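PDB 1M7S: catalase, which decomposes hydrogen peroxide into water and oxygen at a haem group, protecting the cell from peroxide damage. Local coordinates for the interface of chains A and B and the interface of chains A and C. Residues are numbered along the deposited sequence; one frame, centred on the assembly and turned at random. Chains: chain A/B/C, Catalase.

Contact 1: the interface of chains A and B. Residues chain A 142, 147-149, 157; chain B 361, 372-373, 375-376.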
# COMPACT_ATOMS: atom_id res chain seq x y z
N HIS A 142 -14.34 -19.02 3.31
CA HIS A 142 -14.85 -18.46 4.58
C HIS A 142 -15.45 -19.53 5.48
O HIS A 142 -15.23 -19.49 6.73
CB HIS A 142 -15.95 -17.41 4.26
CG HIS A 142 -15.38 -16.14 3.67
ND1 HIS A 142 -16.14 -15.04 3.38
CD2 HIS A 142 -14.10 -15.81 3.35
CE1 HIS A 142 -15.35 -14.09 2.87
NE2 HIS A 142 -14.11 -14.53 2.87
N ASP A 147 -13.49 -19.62 12.72
CA ASP A 147 -14.67 -18.74 12.94
C ASP A 147 -14.19 -17.29 13.00
O ASP A 147 -13.24 -16.99 13.71
CB ASP A 147 -15.19 -19.17 14.31
CG ASP A 147 -16.57 -18.62 14.65
OD1 ASP A 147 -16.77 -17.39 14.56
OD2 ASP A 147 -17.41 -19.45 15.05
N PRO A 148 -14.89 -16.37 12.36
CA PRO A 148 -14.53 -14.96 12.28
C PRO A 148 -14.66 -14.24 13.61
O PRO A 148 -14.13 -13.12 13.77
CB PRO A 148 -15.45 -14.29 11.23
CG PRO A 148 -16.55 -15.33 11.12
CD PRO A 148 -15.98 -16.68 11.44
N ARG A 149 -15.44 -14.82 14.52
CA ARG A 149 -15.59 -14.18 15.83
C ARG A 149 -14.43 -14.55 16.73
O ARG A 149 -14.14 -13.78 17.64
CB ARG A 149 -16.87 -14.81 16.52
CG ARG A 149 -18.14 -14.44 15.78
CD ARG A 149 -19.36 -15.28 16.22
NE ARG A 149 -19.30 -16.67 15.77
CZ ARG A 149 -20.31 -17.53 15.84
NH1 ARG A 149 -21.48 -17.16 16.39
NH2 ARG A 149 -20.14 -18.76 15.35
N ARG A 157 -19.49 -24.72 10.90
CA ARG A 157 -19.61 -23.72 9.87
C ARG A 157 -19.44 -24.32 8.47
O ARG A 157 -20.28 -24.04 7.61
CB ARG A 157 -18.59 -22.58 10.12
CG ARG A 157 -18.78 -21.87 11.48
CD ARG A 157 -17.80 -20.74 11.78
NE ARG A 157 -17.88 -19.74 10.75
CZ ARG A 157 -17.12 -19.57 9.66
NH1 ARG A 157 -16.09 -20.37 9.50
NH2 ARG A 157 -17.41 -18.63 8.79
N GLN B 361 -15.43 -9.22 3.21
CA GLN B 361 -14.95 -8.89 4.56
C GLN B 361 -13.48 -8.47 4.60
O GLN B 361 -12.69 -8.63 3.65
CB GLN B 361 -15.11 -10.12 5.48
CG GLN B 361 -14.21 -11.29 5.10
CD GLN B 361 -14.21 -12.47 6.05
OE1 GLN B 361 -15.09 -12.59 6.94
NE2 GLN B 361 -13.20 -13.34 5.91
N SER B 372 -21.64 -11.53 13.45
CA SER B 372 -21.99 -12.89 13.03
C SER B 372 -20.80 -13.79 12.73
O SER B 372 -19.77 -13.25 12.33
CB SER B 372 -22.83 -12.77 11.73
OG SER B 372 -23.23 -14.07 11.24
N GLY B 373 -21.01 -15.10 12.80
CA GLY B 373 -19.97 -16.03 12.32
C GLY B 373 -20.31 -16.53 10.91
O GLY B 373 -19.54 -17.34 10.36
N ASN B 375 -20.25 -15.70 7.35
CA ASN B 375 -19.75 -14.86 6.29
C ASN B 375 -19.70 -15.62 4.96
O ASN B 375 -18.97 -15.26 4.04
CB ASN B 375 -18.33 -14.38 6.61
CG ASN B 375 -17.37 -15.48 7.00
OD1 ASN B 375 -17.70 -16.67 7.01
ND2 ASN B 375 -16.13 -15.13 7.37
N TYR B 376 -20.44 -16.70 4.86
CA TYR B 376 -20.52 -17.53 3.66
C TYR B 376 -22.01 -17.68 3.26
O TYR B 376 -22.89 -17.49 4.12
CB TYR B 376 -19.99 -18.93 3.98
CG TYR B 376 -20.56 -19.55 5.23
CD1 TYR B 376 -21.72 -20.33 5.12
CD2 TYR B 376 -19.96 -19.39 6.48
CE1 TYR B 376 -22.25 -20.92 6.25
CE2 TYR B 376 -20.56 -19.89 7.61
CZ TYR B 376 -21.67 -20.72 7.49
OH TYR B 376 -22.26 -21.26 8.61
O HOH W 1 -14.14 -17.44 8.24
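A loop of chain B, carrying B:Gly373, B:Asn375 and B:Tyr376, lies against A:His142 near the C-terminal end of helix 137-144 and A:Arg157 in helix 155-163. B:Gly373 is the most buried residue of the patch. Its carbonyl oxygen O takes two bonds from the side of the A:Arg157 guanidinium, with NE and NH2 each 2.9 Å away. The NE bond lies in the carbonyl plane; the NH2 bond runs nearly along the C=O axis. A:Arg157 bends at chi3 (58°) to present this edge. Its outer end, NH1 and NH2, holds A:His142 O, a grip within chain A that should hold the guanidinium in its rotation. A:Pro148 CD sits over one guanidinium face. B:Gly373 CA rests on a face of the A:Arg149 guanidinium, 3.6 Å from A:Arg149 NE. A:Asp147 fixes the orientation of that group by a side-on salt bridge, OD1 to NE and OD2 to NH2.

B:Asn375 crosses A:His142 obliquely. A:His142 ND1 donates to B:Asn375 O at 2.9 Å, in the ring plane but above the carbonyl plane. The B:Asn375 amide ND2 donates to B:Gln361 OE1 at 2.8 Å, which helps fix the amide. B:Gln361 NE2 in turn lies 3.4 Å from A:His142 NE2, over the ring face near its rim. Water 1 links A:His142 O to B:Asn375 ND2. The site anchors the chain B loop on chain A and joins two subunits of the catalase tetramer.

Contact 2: the interface of chains A and C. Residues chain A 54, 97, 238, 242, 296, 298-300; chain C 148-152.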
# COMPACT_ATOMS: atom_id res chain seq x y z
N ARG A 54 0.86 -21.09 4.36
CA ARG A 54 1.90 -21.93 4.94
C ARG A 54 2.58 -22.73 3.79
O ARG A 54 1.88 -23.60 3.23
CB ARG A 54 1.25 -22.93 5.92
CG ARG A 54 2.17 -23.93 6.57
CD ARG A 54 3.27 -23.22 7.34
NE ARG A 54 3.67 -23.87 8.55
CZ ARG A 54 4.86 -24.00 9.09
NH1 ARG A 54 4.91 -24.62 10.26
NH2 ARG A 54 5.97 -23.60 8.48
N HIS A 97 3.30 -20.52 9.96
CA HIS A 97 3.69 -21.20 11.17
C HIS A 97 2.49 -21.94 11.73
O HIS A 97 2.77 -22.54 12.76
CB HIS A 97 4.29 -20.21 12.17
CG HIS A 97 5.56 -19.61 11.65
ND1 HIS A 97 6.06 -18.40 12.08
CD2 HIS A 97 6.47 -20.06 10.73
CE1 HIS A 97 7.19 -18.14 11.44
NE2 HIS A 97 7.48 -19.12 10.60
N THR A 238 7.97 -29.25 6.11
CA THR A 238 9.14 -28.45 5.67
C THR A 238 10.44 -29.17 6.03
O THR A 238 11.44 -29.23 5.26
CB THR A 238 9.12 -27.04 6.28
OG1 THR A 238 7.99 -26.29 5.76
CG2 THR A 238 10.37 -26.25 5.91
N VAL A 242 13.24 -30.12 3.20
CA VAL A 242 14.51 -29.41 3.22
C VAL A 242 15.62 -30.37 3.64
O VAL A 242 16.67 -30.42 2.98
CB VAL A 242 14.42 -28.17 4.12
CG1 VAL A 242 15.80 -27.54 4.35
CG2 VAL A 242 13.34 -27.23 3.57
N VAL A 296 16.09 -23.18 -1.41
CA VAL A 296 16.21 -21.74 -1.72
C VAL A 296 17.34 -21.08 -0.93
O VAL A 296 17.74 -21.62 0.10
CB VAL A 296 14.89 -21.02 -1.38
CG1 VAL A 296 13.73 -21.66 -2.16
CG2 VAL A 296 14.63 -21.07 0.12
N ASN A 298 17.00 -17.69 0.09
CA ASN A 298 16.33 -16.80 1.10
C ASN A 298 14.83 -17.04 1.06
O ASN A 298 14.23 -16.83 -0.01
CB ASN A 298 16.71 -15.36 0.79
CG ASN A 298 16.09 -14.35 1.75
OD1 ASN A 298 15.06 -13.70 1.53
ND2 ASN A 298 16.80 -14.17 2.88
N PHE A 299 14.22 -17.47 2.15
CA PHE A 299 12.81 -17.84 2.20
C PHE A 299 11.89 -16.72 1.73
O PHE A 299 10.98 -16.90 0.89
CB PHE A 299 12.44 -18.30 3.64
CG PHE A 299 11.03 -18.87 3.68
CD1 PHE A 299 10.81 -20.22 3.53
CD2 PHE A 299 9.94 -18.05 3.93
CE1 PHE A 299 9.54 -20.77 3.58
CE2 PHE A 299 8.67 -18.57 4.01
CZ PHE A 299 8.46 -19.93 3.82
N PHE A 300 12.17 -15.48 2.21
CA PHE A 300 11.30 -14.37 1.87
C PHE A 300 11.39 -14.03 0.38
O PHE A 300 10.42 -13.81 -0.33
CB PHE A 300 11.63 -13.10 2.70
CG PHE A 300 10.70 -11.95 2.40
CD1 PHE A 300 11.08 -10.92 1.53
CD2 PHE A 300 9.46 -11.83 3.03
CE1 PHE A 300 10.28 -9.83 1.22
CE2 PHE A 300 8.62 -10.74 2.72
CZ PHE A 300 9.04 -9.74 1.83
N PRO C 148 16.44 -17.29 8.11
CA PRO C 148 15.98 -16.63 6.90
C PRO C 148 16.16 -17.49 5.66
O PRO C 148 15.50 -17.23 4.64
CB PRO C 148 16.71 -15.28 6.78
CG PRO C 148 17.90 -15.53 7.64
CD PRO C 148 17.52 -16.52 8.75
N ARG C 149 17.03 -18.49 5.75
CA ARG C 149 17.19 -19.38 4.58
C ARG C 149 16.08 -20.40 4.51
O ARG C 149 15.75 -20.86 3.39
CB ARG C 149 18.53 -20.14 4.74
CG ARG C 149 19.70 -19.15 4.67
CD ARG C 149 20.98 -19.85 5.18
NE ARG C 149 20.94 -20.07 6.63
CZ ARG C 149 22.03 -20.49 7.29
NH1 ARG C 149 23.17 -20.75 6.65
NH2 ARG C 149 21.97 -20.63 8.60
N THR C 150 15.47 -20.80 5.63
CA THR C 150 14.56 -21.95 5.60
C THR C 150 13.19 -21.78 6.25
O THR C 150 12.36 -22.70 6.13
CB THR C 150 15.19 -23.17 6.29
OG1 THR C 150 15.47 -22.79 7.67
CG2 THR C 150 16.47 -23.68 5.62
N ASN C 151 13.01 -20.77 7.05
CA ASN C 151 11.76 -20.63 7.85
C ASN C 151 11.69 -21.72 8.88
O ASN C 151 10.62 -22.04 9.41
CB ASN C 151 10.51 -20.68 6.96
CG ASN C 151 9.24 -20.17 7.60
OD1 ASN C 151 9.31 -19.19 8.35
ND2 ASN C 151 8.08 -20.78 7.33
N LEU C 152 12.79 -22.30 9.34
CA LEU C 152 12.83 -23.27 10.41
C LEU C 152 13.60 -22.71 11.61
O LEU C 152 14.45 -21.83 11.47
CB LEU C 152 13.54 -24.53 9.90
CG LEU C 152 12.70 -25.32 8.87
CD1 LEU C 152 13.64 -26.40 8.29
CD2 LEU C 152 11.47 -25.97 9.46
O HOH W 2 13.77 -15.05 4.65
O HOH W 3 7.48 -23.34 5.90
O HOH W 4 17.14 -22.84 2.17
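At this subunit interface of the catalase tetramer, a chain C loop, residues 148-152, docks on chain A. C:Asn151 is the most buried residue here. It packs between A:His97 and A:Phe299. C:Asn151 CB stands over the centre of the A:Phe299 ring, 3.5 Å from the centroid, in a CH-pi contact. The amide continues across the same face, its plane 30° from the ring, and C:Asn151 ND2 comes to 3.6 Å from A:Phe299 CZ. CG is anti to the backbone N (chi1 -164°), which carries the amide on toward A:His97. There the imidazole NE2 of A:His97 donates to C:Asn151 OD1 at 2.9 Å. The oxygen meets the ring at its edge, while the donor stands somewhat above the amide plane.

The backbone also bonds directly. A:Phe299 N, at the start of helix 299-304, donates to C:Pro148 O at 2.8 Å, nearly along the C=O axis. Water 2 joins the same carbonyl to A:Phe300 N, so this helix start binds it both directly and through water. A dipole at the helix end may strengthen the grip. A:Phe299 has CG anti to its backbone N, which turns the ring to lie under C:Asn151.

An apolar rim follows. A:Thr238 CG2, on helix 236-246, meets C:Leu152 CD2 at 3.7 Å as the two side chains pass in opposite directions. One turn on, A:Val242 CG1 lies near the C:Thr150 methyl CG2.

Further out, water 4 bridges A:Val296 O and C:Arg149 O. The C:Asn151 amide is also tied through water 3 to A:Thr238 OG1. A:Arg54 NH2 touches that water weakly, and its guanidinium has A:His97 CA over one face. On the chain C side, C:Leu152 N donates to C:Thr150 OG1 at 3.2 Å, and this hydroxyl lies between the backbone N and the carbonyl carbon of its own residue (chi1 60°).

The centres of the C-alpha atoms of contact 1 and contact 2 lie about 31 Å apart. They join chain A to two different neighbours. Both use the loop that holds residues 148 and 149: chain A offers it in contact 1, and chain C offers the same stretch in contact 2. Each interface is two-fold symmetric, so every subunit plays both roles. One loop therefore serves two interfaces of the four-chain assembly and may couple them. The centre of contact 2 is about 13 Å from A:His52, the distal catalytic histidine, and that of contact 1 about 17 Å. Assembly may support the haem pocket, though the structure alone does not show it.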